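Local atomic coordinates of galactan 1,3-beta-galactosidase (Phanerochaete chrysosporium, PDB entry 7BYS), a protein that degrades arabinogalactan, probably as an exo-beta-1,3-galactanase of glycoside hydrolase family 43 that also carries a calcium-containing carbohydrate-binding module. Residues Ser306-Asn311 against Asp420-Ile425; Ser318-Gly323 against Lys330-Leu335; Ser324-Gly329 against Asn390-Val395; Thr340-Asn345 against Glu405-Phe410. One frame throughout, in Å; residues are numbered along the deposited sequence.

Contact 1 of 4, residues Ser306-Asn311 against Asp420-Ile425; sequences SYEAEN and DLDKII. With CA (calcium ion), chain F.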
loop_
_atom_site.group_PDB
_atom_site.type_symbol
_atom_site.label_atom_id
_atom_site.label_comp_id
_atom_site.label_asym_id
_atom_site.label_seq_id
_atom_site.Cartn_x
_atom_site.Cartn_y
_atom_site.Cartn_z
ATOM N N SER A 306 -19.825 -8.385 13.362
ATOM C CA SER A 306 -20.103 -8.803 11.993
ATOM C C SER A 306 -21.595 -9.008 11.781
ATOM O O SER A 306 -22.282 -9.576 12.635
ATOM C CB SER A 306 -19.392 -10.119 11.683
ATOM O OG SER A 306 -17.996 -9.941 11.512
ATOM N N TYR A 307 -22.080 -8.584 10.616
ATOM C CA TYR A 307 -23.464 -8.789 10.195
ATOM C C TYR A 307 -23.441 -9.347 8.780
ATOM O O TYR A 307 -22.902 -8.703 7.874
ATOM C CB TYR A 307 -24.239 -7.469 10.197
ATOM C CG TYR A 307 -24.297 -6.778 11.543
ATOM C CD1 TYR A 307 -23.269 -5.945 11.964
ATOM C CD2 TYR A 307 -25.391 -6.951 12.393
ATOM C CE1 TYR A 307 -23.320 -5.305 13.194
ATOM C CE2 TYR A 307 -25.448 -6.314 13.622
ATOM C CZ TYR A 307 -24.410 -5.499 14.018
ATOM O OH TYR A 307 -24.463 -4.865 15.247
ATOM N N GLU A 308 -24.052 -10.510 8.578
ATOM C CA GLU A 308 -24.107 -11.109 7.250
ATOM C C GLU A 308 -25.156 -10.411 6.400
ATOM O O GLU A 308 -26.279 -10.177 6.856
ATOM C CB GLU A 308 -24.448 -12.594 7.355
ATOM C CG GLU A 308 -23.411 -13.430 8.099
ATOM C CD GLU A 308 -22.075 -13.533 7.386
ATOM O OE1 GLU A 308 -22.012 -13.346 6.153
ATOM O OE2 GLU A 308 -21.074 -13.805 8.069
ATOM N N ALA A 309 -24.795 -10.080 5.157
ATOM C CA ALA A 309 -25.749 -9.429 4.267
ATOM C C ALA A 309 -26.980 -10.298 4.039
ATOM O O ALA A 309 -28.105 -9.785 3.948
ATOM C CB ALA A 309 -25.076 -9.098 2.937
ATOM N N GLU A 310 -26.791 -11.617 3.966
ATOM C CA GLU A 310 -27.892 -12.521 3.665
ATOM C C GLU A 310 -28.895 -12.616 4.805
ATOM O O GLU A 310 -30.003 -13.113 4.588
ATOM C CB GLU A 310 -27.354 -13.901 3.262
ATOM C CG GLU A 310 -26.526 -14.605 4.329
ATOM C CD GLU A 310 -25.040 -14.281 4.257
ATOM O OE1 GLU A 310 -24.663 -13.219 3.703
ATOM O OE2 GLU A 310 -24.255 -15.125 4.736
ATOM N N ASN A 311 -28.540 -12.150 5.999
ATOM C CA ASN A 311 -29.483 -12.062 7.103
ATOM C C ASN A 311 -30.224 -10.735 7.127
ATOM O O ASN A 311 -31.098 -10.542 7.980
ATOM C CB ASN A 311 -28.767 -12.301 8.438
ATOM C CG ASN A 311 -28.274 -13.720 8.581
ATOM O OD1 ASN A 311 -28.827 -14.641 7.977
ATOM N ND2 ASN A 311 -27.228 -13.908 9.378
ATOM N N ASP A 420 -21.479 -7.768 -5.208
ATOM C CA ASP A 420 -22.178 -8.681 -4.313
ATOM C C ASP A 420 -21.688 -8.496 -2.882
ATOM O O ASP A 420 -20.481 -8.536 -2.619
ATOM C CB ASP A 420 -21.961 -10.128 -4.760
ATOM C CG ASP A 420 -22.543 -10.411 -6.131
ATOM O OD1 ASP A 420 -23.442 -9.667 -6.563
ATOM O OD2 ASP A 420 -22.099 -11.392 -6.774
ATOM N N LEU A 421 -22.617 -8.321 -1.944
ATOM C CA LEU A 421 -22.270 -7.994 -0.563
ATOM C C LEU A 421 -22.312 -9.248 0.301
ATOM O O LEU A 421 -23.352 -9.905 0.405
ATOM C CB LEU A 421 -23.216 -6.929 -0.013
ATOM C CG LEU A 421 -22.809 -6.320 1.335
ATOM C CD1 LEU A 421 -21.520 -5.487 1.232
ATOM C CD2 LEU A 421 -23.945 -5.464 1.892
ATOM N N ASP A 422 -21.177 -9.573 0.925
ATOM C CA ASP A 422 -21.022 -10.760 1.754
ATOM C C ASP A 422 -21.433 -10.489 3.195
ATOM O O ASP A 422 -22.257 -11.220 3.755
ATOM C CB ASP A 422 -19.551 -11.207 1.705
ATOM C CG ASP A 422 -19.287 -12.473 2.477
ATOM O OD1 ASP A 422 -20.232 -13.104 2.979
ATOM O OD2 ASP A 422 -18.099 -12.852 2.583
ATOM N N LYS A 423 -20.849 -9.464 3.804
ATOM C CA LYS A 423 -21.118 -9.101 5.188
ATOM C C LYS A 423 -20.534 -7.717 5.413
ATOM O O LYS A 423 -19.831 -7.171 4.554
ATOM C CB LYS A 423 -20.493 -10.099 6.179
ATOM C CG LYS A 423 -18.968 -10.214 6.102
ATOM C CD LYS A 423 -18.433 -10.999 7.293
ATOM C CE LYS A 423 -16.922 -10.935 7.360
ATOM N NZ LYS A 423 -16.447 -11.439 8.685
ATOM N N ILE A 424 -20.834 -7.150 6.580
ATOM C CA ILE A 424 -20.203 -5.925 7.049
ATOM C C ILE A 424 -19.651 -6.188 8.442
ATOM O O ILE A 424 -20.141 -7.055 9.169
ATOM C CB ILE A 424 -21.144 -4.689 7.036
ATOM C CG1 ILE A 424 -22.229 -4.786 8.127
ATOM C CG2 ILE A 424 -21.771 -4.500 5.657
ATOM C CD1 ILE A 424 -23.092 -3.535 8.245
ATOM N N ILE A 425 -18.605 -5.456 8.802
ATOM C CA ILE A 425 -18.079 -5.459 10.162
ATOM C C ILE A 425 -18.083 -4.026 10.660
ATOM O O ILE A 425 -17.505 -3.135 10.023
ATOM C CB ILE A 425 -16.673 -6.074 10.270
ATOM C CG1 ILE A 425 -16.638 -7.468 9.634
ATOM C CG2 ILE A 425 -16.256 -6.128 11.738
ATOM C CD1 ILE A 425 -15.262 -8.170 9.728
HETATM CA CA CA F . -22.254 -13.762 3.897
#

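Contact 2 of 4, residues Ser318-Gly323 against Lys330-Leu335; sequences STILSG and KAVGYL. With CA (calcium ion), chain F.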
loop_
_atom_site.group_PDB
_atom_site.type_symbol
_atom_site.label_atom_id
_atom_site.label_comp_id
_atom_site.label_asym_id
_atom_site.label_seq_id
_atom_site.Cartn_x
_atom_site.Cartn_y
_atom_site.Cartn_z
ATOM N N SER A 318 -33.111 -7.885 -5.397
ATOM C CA SER A 318 -31.895 -8.508 -4.884
ATOM C C SER A 318 -32.160 -9.958 -4.476
ATOM O O SER A 318 -33.297 -10.356 -4.185
ATOM C CB SER A 318 -31.325 -7.706 -3.709
ATOM O OG SER A 318 -32.273 -7.590 -2.665
ATOM N N THR A 319 -31.091 -10.768 -4.473
ATOM C CA THR A 319 -31.209 -12.212 -4.281
ATOM C C THR A 319 -30.049 -12.728 -3.440
ATOM O O THR A 319 -29.090 -12.005 -3.160
ATOM C CB THR A 319 -31.209 -12.968 -5.619
ATOM O OG1 THR A 319 -29.954 -12.764 -6.270
ATOM C CG2 THR A 319 -32.329 -12.482 -6.539
ATOM N N ILE A 320 -30.153 -13.995 -3.026
ATOM C CA ILE A 320 -29.118 -14.669 -2.241
ATOM C C ILE A 320 -28.283 -15.555 -3.157
ATOM O O ILE A 320 -28.817 -16.443 -3.836
ATOM C CB ILE A 320 -29.727 -15.509 -1.107
ATOM C CG1 ILE A 320 -30.554 -14.624 -0.169
ATOM C CG2 ILE A 320 -28.614 -16.237 -0.357
ATOM C CD1 ILE A 320 -29.763 -13.529 0.475
ATOM N N LEU A 321 -26.973 -15.342 -3.145
ATOM C CA LEU A 321 -26.015 -16.127 -3.907
ATOM C C LEU A 321 -25.237 -17.030 -2.966
ATOM O O LEU A 321 -25.003 -16.688 -1.807
ATOM C CB LEU A 321 -25.016 -15.215 -4.617
ATOM C CG LEU A 321 -25.657 -14.165 -5.518
ATOM C CD1 LEU A 321 -24.610 -13.393 -6.297
ATOM C CD2 LEU A 321 -26.680 -14.812 -6.454
ATOM N N SER A 322 -24.821 -18.181 -3.478
ATOM C CA SER A 322 -24.013 -19.128 -2.729
ATOM C C SER A 322 -22.612 -19.190 -3.315
ATOM O O SER A 322 -22.435 -19.132 -4.534
ATOM C CB SER A 322 -24.635 -20.522 -2.793
ATOM O OG SER A 322 -25.827 -20.570 -2.028
ATOM N N GLY A 323 -21.617 -19.332 -2.447
ATOM C CA GLY A 323 -20.255 -19.465 -2.918
ATOM C C GLY A 323 -19.293 -19.738 -1.783
ATOM O O GLY A 323 -19.476 -19.235 -0.667
ATOM N N LYS A 330 -22.743 -17.467 1.748
ATOM C CA LYS A 330 -23.798 -16.750 1.043
ATOM C C LYS A 330 -23.477 -15.264 0.972
ATOM O O LYS A 330 -22.760 -14.724 1.817
ATOM C CB LYS A 330 -25.158 -16.933 1.734
ATOM C CG LYS A 330 -25.637 -18.378 1.738
ATOM C CD LYS A 330 -27.011 -18.529 2.349
ATOM C CE LYS A 330 -27.406 -19.999 2.360
ATOM N NZ LYS A 330 -26.847 -20.733 1.184
ATOM N N ALA A 331 -24.019 -14.612 -0.053
ATOM C CA ALA A 331 -23.912 -13.171 -0.216
ATOM C C ALA A 331 -25.216 -12.682 -0.829
ATOM O O ALA A 331 -26.065 -13.477 -1.237
ATOM C CB ALA A 331 -22.717 -12.788 -1.104
ATOM N N VAL A 332 -25.360 -11.366 -0.919
ATOM C CA VAL A 332 -26.513 -10.750 -1.571
ATOM C C VAL A 332 -26.061 -10.219 -2.923
ATOM O O VAL A 332 -25.132 -9.401 -3.006
ATOM C CB VAL A 332 -27.139 -9.647 -0.707
ATOM C CG1 VAL A 332 -28.247 -8.933 -1.486
ATOM C CG2 VAL A 332 -27.697 -10.247 0.571
ATOM N N GLY A 333 -26.701 -10.708 -3.985
ATOM C CA GLY A 333 -26.442 -10.259 -5.331
ATOM C C GLY A 333 -27.607 -9.454 -5.889
ATOM O O GLY A 333 -28.613 -9.208 -5.232
ATOM N N TYR A 334 -27.435 -9.030 -7.136
ATOM C CA TYR A 334 -28.424 -8.191 -7.808
ATOM C C TYR A 334 -28.766 -6.957 -6.969
ATOM O O TYR A 334 -29.926 -6.544 -6.848
ATOM C CB TYR A 334 -29.644 -9.004 -8.269
ATOM C CG TYR A 334 -29.260 -10.102 -9.255
ATOM C CD1 TYR A 334 -28.630 -11.267 -8.822
ATOM C CD2 TYR A 334 -29.492 -9.958 -10.617
ATOM C CE1 TYR A 334 -28.261 -12.262 -9.708
ATOM C CE2 TYR A 334 -29.128 -10.953 -11.514
ATOM C CZ TYR A 334 -28.510 -12.098 -11.053
ATOM O OH TYR A 334 -28.148 -13.090 -11.939
ATOM N N LEU A 335 -27.734 -6.378 -6.356
ATOM C CA LEU A 335 -27.856 -5.133 -5.617
ATOM C C LEU A 335 -27.648 -3.972 -6.563
ATOM O O LEU A 335 -26.838 -4.040 -7.492
ATOM C CB LEU A 335 -26.802 -5.045 -4.515
ATOM C CG LEU A 335 -27.107 -5.871 -3.274
ATOM C CD1 LEU A 335 -25.891 -5.829 -2.334
ATOM C CD2 LEU A 335 -28.381 -5.394 -2.569
HETATM CA CA CA F . -22.254 -13.762 3.897
#

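Contact 3 of 4, residues Ser324-Gly329 against Asn390-Val395; sequences SGFSGG and NVVISV. With CA (calcium ion), chain F.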
loop_
_atom_site.group_PDB
_atom_site.type_symbol
_atom_site.label_atom_id
_atom_site.label_comp_id
_atom_site.label_asym_id
_atom_site.label_seq_id
_atom_site.Cartn_x
_atom_site.Cartn_y
_atom_site.Cartn_z
ATOM N N SER A 324 -18.256 -20.533 -2.062
ATOM C CA SER A 324 -17.285 -20.907 -1.041
ATOM C C SER A 324 -16.415 -19.741 -0.588
ATOM O O SER A 324 -15.782 -19.836 0.466
ATOM C CB SER A 324 -16.386 -22.035 -1.548
ATOM O OG SER A 324 -15.466 -21.552 -2.512
ATOM N N GLY A 325 -16.356 -18.648 -1.346
ATOM C CA GLY A 325 -15.563 -17.515 -0.919
ATOM C C GLY A 325 -16.251 -16.556 0.024
ATOM O O GLY A 325 -15.627 -15.583 0.462
ATOM N N PHE A 326 -17.514 -16.820 0.365
ATOM C CA PHE A 326 -18.336 -15.940 1.192
ATOM C C PHE A 326 -18.422 -16.438 2.625
ATOM O O PHE A 326 -18.573 -17.640 2.872
ATOM C CB PHE A 326 -19.782 -15.903 0.682
ATOM C CG PHE A 326 -19.930 -15.472 -0.737
ATOM C CD1 PHE A 326 -19.170 -14.445 -1.257
ATOM C CD2 PHE A 326 -20.875 -16.077 -1.546
ATOM C CE1 PHE A 326 -19.328 -14.047 -2.576
ATOM C CE2 PHE A 326 -21.037 -15.684 -2.860
ATOM C CZ PHE A 326 -20.264 -14.673 -3.376
ATOM N N SER A 327 -18.416 -15.498 3.563
ATOM C CA SER A 327 -18.734 -15.829 4.941
ATOM C C SER A 327 -20.172 -16.338 5.007
ATOM O O SER A 327 -21.078 -15.786 4.367
ATOM C CB SER A 327 -18.578 -14.571 5.797
ATOM O OG SER A 327 -18.999 -14.824 7.124
ATOM N N GLY A 328 -20.382 -17.416 5.763
ATOM C CA GLY A 328 -21.672 -18.064 5.792
ATOM C C GLY A 328 -22.035 -18.774 4.510
ATOM O O GLY A 328 -23.146 -19.311 4.412
ATOM N N GLY A 329 -21.132 -18.813 3.532
ATOM C CA GLY A 329 -21.407 -19.448 2.266
ATOM C C GLY A 329 -22.365 -18.693 1.378
ATOM O O GLY A 329 -22.766 -19.221 0.341
ATOM N N ASN A 390 -16.007 -15.101 -6.771
ATOM C CA ASN A 390 -15.930 -15.876 -5.540
ATOM C C ASN A 390 -14.790 -15.425 -4.631
ATOM O O ASN A 390 -14.404 -16.164 -3.729
ATOM C CB ASN A 390 -15.803 -17.367 -5.870
ATOM C CG ASN A 390 -16.209 -18.269 -4.718
ATOM O OD1 ASN A 390 -17.142 -17.973 -3.974
ATOM N ND2 ASN A 390 -15.502 -19.388 -4.573
ATOM N N VAL A 391 -14.253 -14.227 -4.846
ATOM C CA VAL A 391 -13.149 -13.694 -4.050
ATOM C C VAL A 391 -13.647 -12.434 -3.360
ATOM O O VAL A 391 -14.069 -11.483 -4.028
ATOM C CB VAL A 391 -11.934 -13.368 -4.932
ATOM C CG1 VAL A 391 -10.797 -12.822 -4.080
ATOM C CG2 VAL A 391 -11.500 -14.601 -5.723
ATOM N N VAL A 392 -13.552 -12.403 -2.034
ATOM C CA VAL A 392 -14.066 -11.302 -1.223
ATOM C C VAL A 392 -12.892 -10.472 -0.714
ATOM O O VAL A 392 -11.890 -11.023 -0.233
ATOM C CB VAL A 392 -14.928 -11.834 -0.066
ATOM C CG1 VAL A 392 -15.260 -10.716 0.944
ATOM C CG2 VAL A 392 -16.194 -12.464 -0.637
ATOM N N ILE A 393 -12.996 -9.151 -0.858
ATOM C CA ILE A 393 -12.140 -8.207 -0.155
ATOM C C ILE A 393 -13.036 -7.204 0.556
ATOM O O ILE A 393 -14.253 -7.234 0.406
ATOM C CB ILE A 393 -11.121 -7.512 -1.081
ATOM C CG1 ILE A 393 -11.836 -6.672 -2.142
ATOM C CG2 ILE A 393 -10.149 -8.537 -1.711
ATOM C CD1 ILE A 393 -10.913 -5.765 -2.965
ATOM N N SER A 394 -12.437 -6.304 1.330
ATOM C CA SER A 394 -13.227 -5.317 2.055
ATOM C C SER A 394 -12.739 -3.905 1.778
ATOM O O SER A 394 -11.548 -3.676 1.549
ATOM C CB SER A 394 -13.241 -5.596 3.565
ATOM O OG SER A 394 -11.956 -5.349 4.123
ATOM N N VAL A 395 -13.678 -2.962 1.823
ATOM C CA VAL A 395 -13.356 -1.537 1.774
ATOM C C VAL A 395 -14.082 -0.824 2.905
ATOM O O VAL A 395 -15.183 -1.242 3.292
ATOM C CB VAL A 395 -13.708 -0.898 0.418
ATOM C CG1 VAL A 395 -12.832 -1.451 -0.696
ATOM C CG2 VAL A 395 -15.195 -1.073 0.096
HETATM CA CA CA F . -22.254 -13.762 3.897
HETATM O O HOH W 1 -13.055 -14.813 -0.443
#

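Contact 4 of 4, residues Thr340-Asn345 against Glu405-Phe410; sequences TVTINN and ENSITF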
loop_
_atom_site.group_PDB
_atom_site.type_symbol
_atom_site.label_atom_id
_atom_site.label_comp_id
_atom_site.label_asym_id
_atom_site.label_seq_id
_atom_site.Cartn_x
_atom_site.Cartn_y
_atom_site.Cartn_z
ATOM N N THR A 340 -32.129 -3.928 -3.201
ATOM C CA THR A 340 -31.500 -3.394 -1.999
ATOM C C THR A 340 -31.376 -4.471 -0.938
ATOM O O THR A 340 -32.034 -5.511 -0.986
ATOM C CB THR A 340 -32.296 -2.214 -1.391
ATOM O OG1 THR A 340 -33.600 -2.663 -1.007
ATOM C CG2 THR A 340 -32.425 -1.085 -2.386
ATOM N N VAL A 341 -30.507 -4.217 0.037
ATOM C CA VAL A 341 -30.509 -4.988 1.269
ATOM C C VAL A 341 -30.321 -4.016 2.421
ATOM O O VAL A 341 -29.538 -3.064 2.325
ATOM C CB VAL A 341 -29.482 -6.152 1.276
ATOM C CG1 VAL A 341 -28.036 -5.639 1.266
ATOM C CG2 VAL A 341 -29.727 -7.082 2.471
ATOM N N THR A 342 -31.087 -4.219 3.486
ATOM C CA THR A 342 -31.028 -3.365 4.659
ATOM C C THR A 342 -30.625 -4.243 5.826
ATOM O O THR A 342 -31.302 -5.228 6.135
ATOM C CB THR A 342 -32.391 -2.718 4.918
ATOM O OG1 THR A 342 -32.742 -1.902 3.797
ATOM C CG2 THR A 342 -32.343 -1.845 6.165
ATOM N N ILE A 343 -29.498 -3.912 6.444
ATOM C CA ILE A 343 -29.059 -4.599 7.647
ATOM C C ILE A 343 -29.624 -3.839 8.834
ATOM O O ILE A 343 -29.344 -2.650 9.017
ATOM C CB ILE A 343 -27.529 -4.702 7.700
ATOM C CG1 ILE A 343 -27.055 -5.548 6.508
ATOM C CG2 ILE A 343 -27.084 -5.326 9.012
ATOM C CD1 ILE A 343 -25.572 -5.775 6.455
ATOM N N ASN A 344 -30.460 -4.515 9.607
ATOM C CA ASN A 344 -31.143 -3.910 10.732
ATOM C C ASN A 344 -30.484 -4.340 12.035
ATOM O O ASN A 344 -29.660 -5.258 12.078
ATOM C CB ASN A 344 -32.624 -4.313 10.725
ATOM C CG ASN A 344 -33.409 -3.594 9.650
ATOM O OD1 ASN A 344 -33.532 -2.374 9.669
ATOM N ND2 ASN A 344 -33.951 -4.354 8.700
ATOM N N ASN A 345 -30.863 -3.643 13.107
ATOM C CA ASN A 345 -30.371 -3.934 14.453
ATOM C C ASN A 345 -28.847 -3.891 14.522
ATOM O O ASN A 345 -28.208 -4.730 15.162
ATOM C CB ASN A 345 -30.938 -5.244 14.996
ATOM C CG ASN A 345 -32.440 -5.187 15.146
ATOM O OD1 ASN A 345 -32.972 -4.256 15.748
ATOM N ND2 ASN A 345 -33.132 -6.151 14.560
ATOM N N GLU A 405 -30.203 0.830 18.219
ATOM C CA GLU A 405 -30.256 0.077 16.976
ATOM C C GLU A 405 -30.244 1.018 15.781
ATOM O O GLU A 405 -30.784 2.124 15.826
ATOM C CB GLU A 405 -31.498 -0.812 16.935
ATOM C CG GLU A 405 -31.677 -1.687 18.172
ATOM C CD GLU A 405 -30.736 -2.886 18.212
ATOM O OE1 GLU A 405 -29.717 -2.892 17.487
ATOM O OE2 GLU A 405 -31.020 -3.836 18.973
ATOM N N ASN A 406 -29.606 0.559 14.709
ATOM C CA ASN A 406 -29.476 1.329 13.486
ATOM C C ASN A 406 -29.763 0.416 12.309
ATOM O O ASN A 406 -29.654 -0.806 12.409
ATOM C CB ASN A 406 -28.048 1.855 13.319
ATOM C CG ASN A 406 -27.675 2.865 14.379
ATOM O OD1 ASN A 406 -27.831 4.065 14.179
ATOM N ND2 ASN A 406 -27.170 2.382 15.510
ATOM N N SER A 407 -30.128 1.032 11.187
ATOM C CA SER A 407 -30.282 0.328 9.920
ATOM C C SER A 407 -29.322 0.913 8.895
ATOM O O SER A 407 -29.082 2.125 8.871
ATOM C CB SER A 407 -31.717 0.472 9.389
ATOM O OG SER A 407 -31.896 1.715 8.717
ATOM N N ILE A 408 -28.759 0.048 8.054
ATOM C CA ILE A 408 -27.891 0.477 6.963
ATOM C C ILE A 408 -28.412 -0.156 5.682
ATOM O O ILE A 408 -28.525 -1.384 5.600
ATOM C CB ILE A 408 -26.422 0.088 7.191
ATOM C CG1 ILE A 408 -25.940 0.551 8.572
ATOM C CG2 ILE A 408 -25.554 0.684 6.096
ATOM C CD1 ILE A 408 -24.566 -0.010 8.958
ATOM N N THR A 409 -28.737 0.671 4.691
ATOM C CA THR A 409 -29.334 0.204 3.444
ATOM C C THR A 409 -28.317 0.337 2.317
ATOM O O THR A 409 -27.703 1.398 2.150
ATOM C CB THR A 409 -30.601 0.996 3.115
ATOM O OG1 THR A 409 -31.602 0.717 4.100
ATOM C CG2 THR A 409 -31.145 0.583 1.766
ATOM N N PHE A 410 -28.164 -0.730 1.536
ATOM C CA PHE A 410 -27.207 -0.802 0.435
ATOM C C PHE A 410 -27.941 -0.948 -0.891
ATOM O O PHE A 410 -28.861 -1.764 -1.011
ATOM C CB PHE A 410 -26.274 -2.001 0.624
ATOM C CG PHE A 410 -25.465 -1.934 1.876
ATOM C CD1 PHE A 410 -24.226 -1.308 1.870
ATOM C CD2 PHE A 410 -25.928 -2.499 3.056
ATOM C CE1 PHE A 410 -23.464 -1.233 3.030
ATOM C CE2 PHE A 410 -25.173 -2.424 4.212
ATOM C CZ PHE A 410 -23.938 -1.791 4.197
#

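Contact 1 of 4, residues Ser306-Asn311 against Asp420-Ile425
The calcium site of the carbohydrate-binding module, a beta-sandwich, is built where the module's first strand meets its last. Strand 306-308 runs antiparallel to strand 420-425, and Y307 and I424 form a hydrogen-bonded pair. Y307 N donates to I424 O at 2.9 Å, nearly along the C=O axis, while I424 N answers to Y307 O in the plane of that carbonyl. After E308 the chain leaves the strand for a 3-10 segment, and A309 N donates a hydrogen bond to D422 O from above its carbonyl plane at 3.1 Å. The same D422 O binds calcium at 2.5 Å, so this oxygen serves an N-H and the metal at once. D422 also offers its carboxylate: with CG anti to the backbone N (chi1 -177°), OD1 comes to 2.3 Å from the ion. E308 contributes OE1 at 2.3 Å through a chain bent at chi2. E310 is bidentate, OE1 lying at 2.5 Å and OE2 at 2.6 Å from the calcium, and the carbonyls of S327 and K330 complete a shell of seven oxygen atoms from five residues. Three carboxylates crowd together, a repulsion the ion probably offsets. Beside them K423 lies along E308, its amine making a cation-pi contact with Y358, opposite which D422 and K423 form a classic beta bulge. On the apolar side, A309 CB rests 3.9 Å from L421 CG.

Contact 2 of 4, residues Ser318-Gly323 against Lys330-Leu335
K330 begins the second strand with its carbonyl turned to the calcium, O lying 2.4 Å from the ion. Its side chain runs over the neighbouring strand, CD meeting I320 CG2 at 3.9 Å, and a bend at the last torsion (chi4 -33°) turns the amine toward S322. A331 follows as a hydrogen-bonded partner of L321: A331 N donates to L321 O at 2.9 Å, in the carbonyl plane, and L321 N returns to A331 O at 2.8 Å from above the A331 carbonyl plane. V332, on the same face as K330, crosses I320 obliquely, its CG2 lying 3.9 Å from I320 CD1. An alanine in place of I320 would remove both of these touching carbons and would probably leave V332 and the lysine methylenes less well covered. G333 exchanges two backbone bonds with T319, the shorter from G333 N to T319 O at 2.8 Å. L321 CD1 sits 3.8 Å from G333 CA, just where a beta carbon would collide with it. At Y334 the backbone turns left-handed (phi 53°), and the ring comes beside T319: Y334 CD1 lies 3.2 Å from T319 OG1, while L321 CD2 stands at the ring edge. L335 then packs its CD2 on S318 CB; S318 OG itself bonds to T340 O. Together these features make an antiparallel beta hairpin, with a calcium ligand at one end and Y334, a galactose-binding residue of the module, at the other.

Contact 3 of 4, residues Ser324-Gly329 against Asn390-Val395
Direct hydrogen bonds join the loop 324-329 of the 319-333 hairpin to the chain leading into strand 392-395 through one carboxamide. N390 has CG anti to its backbone N (chi1 -159°), which carries the amide across to S324 and G325. Its ND2 donates to S324 OG at 3.0 Å, with the hydroxyl oxygen almost exactly in the amide plane. Its OD1 accepts from G325 N at 2.8 Å, but here the donor stands 38° above the plane. The backbone N-H of G325 can only donate, so it alone decides which end of the amide is oxygen and leaves ND2 to donate to S324 OG. A CA-H...O contact adds to these bonds, G325 CA lying 3.3 Å from N390 O and nearly straight at the hydrogen (170°); a beta carbon on G325 would strike that carbonyl.

A water supplies the next link, donating to G325 O at 2.8 Å and accepting from V392 N at 2.9 Å. The apolar part is small: V392 CG2 meets the F326 ring at its edge, in the ring plane, 3.6 Å from CD1, and the two side chains cross at about a right angle. F326 and V392 also both touch D422.

Metal coordination comes from the turn that follows. G329 N bonds to F326 O, closing a type II beta turn with G328 at positive phi, and S327 O points to the calcium at 2.4 Å. The chemistry implies a polar, partly hydrated surface contact that probably helps to steady one side of the loop, with F326 and V392 providing its single hydrophobic touch.

Contact 4 of 4, residues Thr340-Asn345 against Glu405-Phe410
Within the five-stranded sheet of the beta-sandwich, strand 340-345 lies antiparallel to strand 405-410. The backbone ladder is regular from V341 to I343 and lapses toward N345. V341 N donates to F410 O at 3.1 Å, and F410 N to V341 O at 2.8 Å, nearly along the C=O axis. I343 N reaches I408 O at 2.8 Å and I408 N reaches I343 O at 2.9 Å, both in the carbonyl planes.

Between these, T342 and T409 form a non-hydrogen-bonded pair whose side chains supply the bond: both hydroxyls stand anti to their carbonyl carbons, bringing OG1 to OG1 at 2.9 Å. An alanine in place of T342 would remove that bridge and the methyl packed on S407 CB, and would probably loosen this face of the strand pair.

Apolar contacts fill the opposite face, turned to the sandwich core, where L421 and I424 also touch F410. V341 lies alongside F410, CG1 being 4.1 Å from CB, with V341 O near the ring edge; I343 CD1 approaches F410 CE2 obliquely at 4.1 Å. Toward the far end, N344 gives ND2 to Q313 OE1 and leaves OD1 3.4 Å from S407 CB.

Contacts 1, 2 and 3 share one calcium ion: contact 1 supplies the carboxylates and D422 O, contacts 2 and 3 carbonyls. The pieces are also joined directly by probable hydrogen bonds: L421 O to V332 N at 2.8 Å between contacts 1 and 2, E308 OE2 to S327 OG at 2.5 Å between contacts 1 and 3, so E308, a metal ligand, probably also helps to position the loop. Contact 4, in the other sheet, meets contact 1 through the core, their centres about 10 Å apart. D420, in segment 420-425, and Y334, in segment 330-335, are seen to bind galactose in another structure of this protein, no galactose being bound here; L321 CD1 lies 3.2 Å from D420 OD2.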